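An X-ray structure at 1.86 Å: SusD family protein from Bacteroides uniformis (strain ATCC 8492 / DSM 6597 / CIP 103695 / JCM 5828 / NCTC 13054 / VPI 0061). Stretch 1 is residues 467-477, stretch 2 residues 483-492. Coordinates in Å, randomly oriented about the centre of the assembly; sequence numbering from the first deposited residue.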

# COMPACT_ATOMS: atom_id res chain seq x y z
N LYS A 467 0.30 -5.41 1.35
CA LYS A 467 0.76 -6.11 0.12
C LYS A 467 0.02 -7.45 -0.05
O LYS A 467 -0.28 -7.83 -1.20
CB LYS A 467 2.27 -6.35 0.15
CG LYS A 467 3.08 -5.10 0.40
CD LYS A 467 3.04 -4.04 -0.71
CE LYS A 467 3.78 -2.79 -0.26
NZ LYS A 467 3.89 -1.75 -1.32
N ARG A 468 -0.24 -8.14 1.04
CA ARG A 468 -0.60 -9.57 1.03
C ARG A 468 -1.88 -9.78 0.25
O ARG A 468 -1.90 -10.74 -0.54
CB ARG A 468 -0.70 -10.07 2.47
CG ARG A 468 -1.14 -11.51 2.60
CD ARG A 468 -0.24 -12.50 1.92
NE ARG A 468 -0.73 -13.81 2.30
CZ ARG A 468 -0.34 -14.99 1.81
NH1 ARG A 468 0.55 -15.06 0.83
NH2 ARG A 468 -0.87 -16.10 2.31
N TYR A 469 -2.94 -9.00 0.50
CA TYR A 469 -4.23 -9.22 -0.21
C TYR A 469 -4.05 -9.11 -1.73
O TYR A 469 -4.45 -10.04 -2.46
CB TYR A 469 -5.33 -8.30 0.29
CG TYR A 469 -6.56 -8.39 -0.55
CD1 TYR A 469 -7.32 -9.56 -0.55
CD2 TYR A 469 -6.98 -7.33 -1.31
CE1 TYR A 469 -8.45 -9.67 -1.34
CE2 TYR A 469 -8.13 -7.41 -2.09
CZ TYR A 469 -8.86 -8.59 -2.11
OH TYR A 469 -9.97 -8.68 -2.87
N PHE A 470 -3.50 -7.99 -2.22
CA PHE A 470 -3.22 -7.79 -3.66
C PHE A 470 -2.30 -8.90 -4.22
O PHE A 470 -2.59 -9.36 -5.35
CB PHE A 470 -2.69 -6.39 -3.94
CG PHE A 470 -3.70 -5.33 -3.57
CD1 PHE A 470 -5.04 -5.48 -3.91
CD2 PHE A 470 -3.31 -4.21 -2.87
CE1 PHE A 470 -5.97 -4.51 -3.55
CE2 PHE A 470 -4.24 -3.26 -2.51
CZ PHE A 470 -5.56 -3.41 -2.84
N ASP A 471 -1.31 -9.37 -3.46
CA ASP A 471 -0.45 -10.51 -3.91
C ASP A 471 -1.30 -11.79 -4.06
O ASP A 471 -1.07 -12.55 -5.04
CB ASP A 471 0.75 -10.76 -3.00
CG ASP A 471 1.81 -9.68 -3.16
OD1 ASP A 471 1.79 -8.99 -4.23
OD2 ASP A 471 2.63 -9.51 -2.21
N LEU A 472 -2.23 -12.06 -3.14
CA LEU A 472 -3.05 -13.30 -3.22
C LEU A 472 -3.96 -13.20 -4.46
O LEU A 472 -4.07 -14.18 -5.17
CB LEU A 472 -3.87 -13.47 -1.94
CG LEU A 472 -3.12 -13.95 -0.71
CD1 LEU A 472 -3.97 -13.79 0.54
CD2 LEU A 472 -2.68 -15.39 -0.90
N VAL A 473 -4.51 -12.03 -4.75
CA VAL A 473 -5.46 -11.87 -5.90
C VAL A 473 -4.74 -12.04 -7.23
O VAL A 473 -5.26 -12.76 -8.11
CB VAL A 473 -6.17 -10.51 -5.85
CG1 VAL A 473 -6.98 -10.27 -7.12
CG2 VAL A 473 -7.05 -10.41 -4.60
N ARG A 474 -3.58 -11.40 -7.38
CA ARG A 474 -2.85 -11.43 -8.67
C ARG A 474 -2.31 -12.84 -8.92
O ARG A 474 -2.12 -13.20 -10.13
CB ARG A 474 -1.78 -10.34 -8.68
CG ARG A 474 -0.53 -10.64 -7.87
CD ARG A 474 0.35 -9.41 -7.81
NE ARG A 474 1.52 -9.63 -6.99
CZ ARG A 474 2.60 -10.33 -7.37
NH1 ARG A 474 2.65 -10.88 -8.58
NH2 ARG A 474 3.63 -10.46 -6.55
N ALA A 475 -2.05 -13.58 -7.84
CA ALA A 475 -1.48 -14.95 -7.88
C ALA A 475 -2.48 -15.92 -8.52
O ALA A 475 -2.04 -16.96 -8.98
CB ALA A 475 -1.06 -15.45 -6.51
N GLU A 476 -3.74 -15.54 -8.65
CA GLU A 476 -4.71 -16.31 -9.47
C GLU A 476 -4.20 -16.46 -10.91
O GLU A 476 -4.59 -17.43 -11.57
CB GLU A 476 -6.11 -15.70 -9.38
CG GLU A 476 -6.72 -15.83 -7.99
CD GLU A 476 -6.98 -17.27 -7.57
OE1 GLU A 476 -7.41 -18.05 -8.43
OE2 GLU A 476 -6.68 -17.62 -6.42
N GLY A 477 -3.39 -15.53 -11.41
CA GLY A 477 -2.87 -15.56 -12.78
C GLY A 477 -1.45 -16.09 -12.80
O GLY A 477 -0.86 -16.04 -13.89
N ALA A 483 -1.08 -23.20 -3.15
CA ALA A 483 -2.43 -22.95 -2.62
C ALA A 483 -2.36 -21.86 -1.53
O ALA A 483 -3.25 -20.99 -1.51
CB ALA A 483 -3.04 -24.25 -2.15
N SER A 484 -1.33 -21.87 -0.70
CA SER A 484 -1.19 -20.93 0.44
C SER A 484 -0.93 -19.51 -0.08
O SER A 484 -1.08 -18.57 0.71
CB SER A 484 -0.11 -21.42 1.39
OG SER A 484 1.17 -21.27 0.79
N ASN A 485 -0.62 -19.33 -1.37
CA ASN A 485 -0.21 -18.03 -1.95
C ASN A 485 -1.24 -17.57 -2.99
O ASN A 485 -0.97 -16.56 -3.67
CB ASN A 485 1.22 -18.13 -2.46
CG ASN A 485 2.23 -18.05 -1.33
OD1 ASN A 485 2.00 -17.35 -0.33
ND2 ASN A 485 3.33 -18.75 -1.46
N LYS A 486 -2.41 -18.21 -3.05
CA LYS A 486 -3.47 -17.80 -4.00
C LYS A 486 -4.75 -17.45 -3.25
O LYS A 486 -5.14 -18.23 -2.40
CB LYS A 486 -3.75 -18.89 -5.04
CG LYS A 486 -2.58 -19.22 -5.94
CD LYS A 486 -2.83 -20.46 -6.77
CE LYS A 486 -3.94 -20.29 -7.78
NZ LYS A 486 -3.49 -20.72 -9.13
N ALA A 487 -5.43 -16.37 -3.66
CA ALA A 487 -6.67 -15.86 -3.02
C ALA A 487 -7.72 -16.98 -2.87
O ALA A 487 -8.28 -17.08 -1.74
CB ALA A 487 -7.24 -14.68 -3.78
N THR A 488 -8.02 -17.75 -3.92
CA THR A 488 -9.16 -18.71 -3.89
C THR A 488 -8.94 -19.81 -2.85
O THR A 488 -9.96 -20.38 -2.39
CB THR A 488 -9.44 -19.36 -5.25
OG1 THR A 488 -8.24 -19.91 -5.79
CG2 THR A 488 -10.02 -18.36 -6.22
N THR A 489 -7.70 -20.15 -2.51
CA THR A 489 -7.38 -21.25 -1.58
C THR A 489 -6.86 -20.72 -0.24
O THR A 489 -6.94 -21.46 0.71
CB THR A 489 -6.41 -22.25 -2.22
OG1 THR A 489 -5.44 -21.49 -2.94
CG2 THR A 489 -7.14 -23.24 -3.12
N ALA A 490 -6.36 -19.49 -0.17
CA ALA A 490 -5.82 -18.94 1.10
C ALA A 490 -6.92 -18.21 1.86
O ALA A 490 -6.81 -18.10 3.09
CB ALA A 490 -4.65 -18.01 0.83
N LEU A 491 -7.84 -17.58 1.15
CA LEU A 491 -8.87 -16.69 1.77
C LEU A 491 -10.15 -17.51 1.92
O LEU A 491 -11.11 -17.37 1.14
CB LEU A 491 -9.04 -15.43 0.93
CG LEU A 491 -7.76 -14.61 0.77
CD1 LEU A 491 -8.02 -13.41 -0.14
CD2 LEU A 491 -7.17 -14.17 2.11
N VAL A 492 -10.12 -18.38 2.91
CA VAL A 492 -11.18 -19.38 3.17
C VAL A 492 -11.64 -19.23 4.62
O VAL A 492 -11.00 -18.54 5.40
CB VAL A 492 -10.68 -20.81 2.89
CG1 VAL A 492 -10.41 -21.05 1.40
CG2 VAL A 492 -9.46 -21.20 3.71
O HOH W 1 0.64 -14.30 -3.38

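The most unusual feature of this contact is the way the start of one helix is held by the other stretch. The short helix 487-490 begins just after Lys-486, and its first backbone NH groups have no carbonyl of their own helix to bond to. Two of them find acceptors in stretch 1. Ala-487 N donates to the main-chain Leu-472 O at 3.0 Å, and Thr-488 N donates to the carboxylate oxygen Glu-476 OE2 at 2.8 Å, with a nearly straight angle of 171°. The same oxygen also accepts from the threonine hydroxyl, Thr-488 OG1 to Glu-476 OE2 being 2.8 Å. A glutamate suits this place because its long side chain, bent by two m rotamers, brings an anionic acceptor to the amide of Thr-488, and a threonine in the first turn supplies a second donor beside its own NH.

The bond from Ala-487 to Leu-472 O marks the point where the backbones draw closest: Leu-472 CA and Ala-487 CA lie 4.4 Å apart. At this closest approach the side chain of Ala-487 is only a methyl group. It rests against the first helix, with Ala-487 CB 4.0 Å from Leu-472 CB and 4.4 Å from Val-473 CG2. Ala-475, in stretch 1, makes a second close methyl contact: its CA-to-CB bond points toward stretch 2, and Ala-475 CB comes within 3.1 Å of Asn-485 O, a tight fit against the backbone.

Leu-472 is the main apolar residue of the contact. Its CD2 lies 3.7 Å from Ala-490 CB and also packs on the peptide that joins Asn-485 to Lys-486, reaching 3.3 Å from Asn-485 C. Its CD1 meets Leu-491 CD2 at 3.6 Å. Leu-491, the first residue to leave helical geometry, points its CA-to-CB bond toward stretch 1, and its CD1 touches the ring edge of Tyr-469 at CD1, 3.9 Å away. The two methyls of each leucine let it touch more than one apolar neighbour, while the tyrosine hydroxyl bonds elsewhere in the structure.

Arg-468 reaches stretch 2 from one turn before Leu-472. Its guanidinium offers NH groups along its edge, so that Arg-468 NH1 donates to Asn-485 OD1 at 2.9 Å and Arg-468 NH2 to the carbonyl Ser-484 O at 3.0 Å. The planar, multidentate group thus ties a side chain and a main chain of the turn together, and an asparagine carbonyl provides the neutral acceptor. The other end of that amide, Asn-485 ND2, is bonded elsewhere in the structure.

A water completes the backbone contact. Asp-471 O and Asn-485 O, 4.2 Å apart, are both acceptors and cannot bond each other; the water donates to both, at 2.8 Å from its oxygen to Asn-485 O and, more weakly, at 3.0 Å to Asp-471 O. Asp-471 OD1 is engaged within its own helix, in a salt bridge with Arg-474 NE at 2.8 Å, and Asp-471 OD2 bonds elsewhere in the structure.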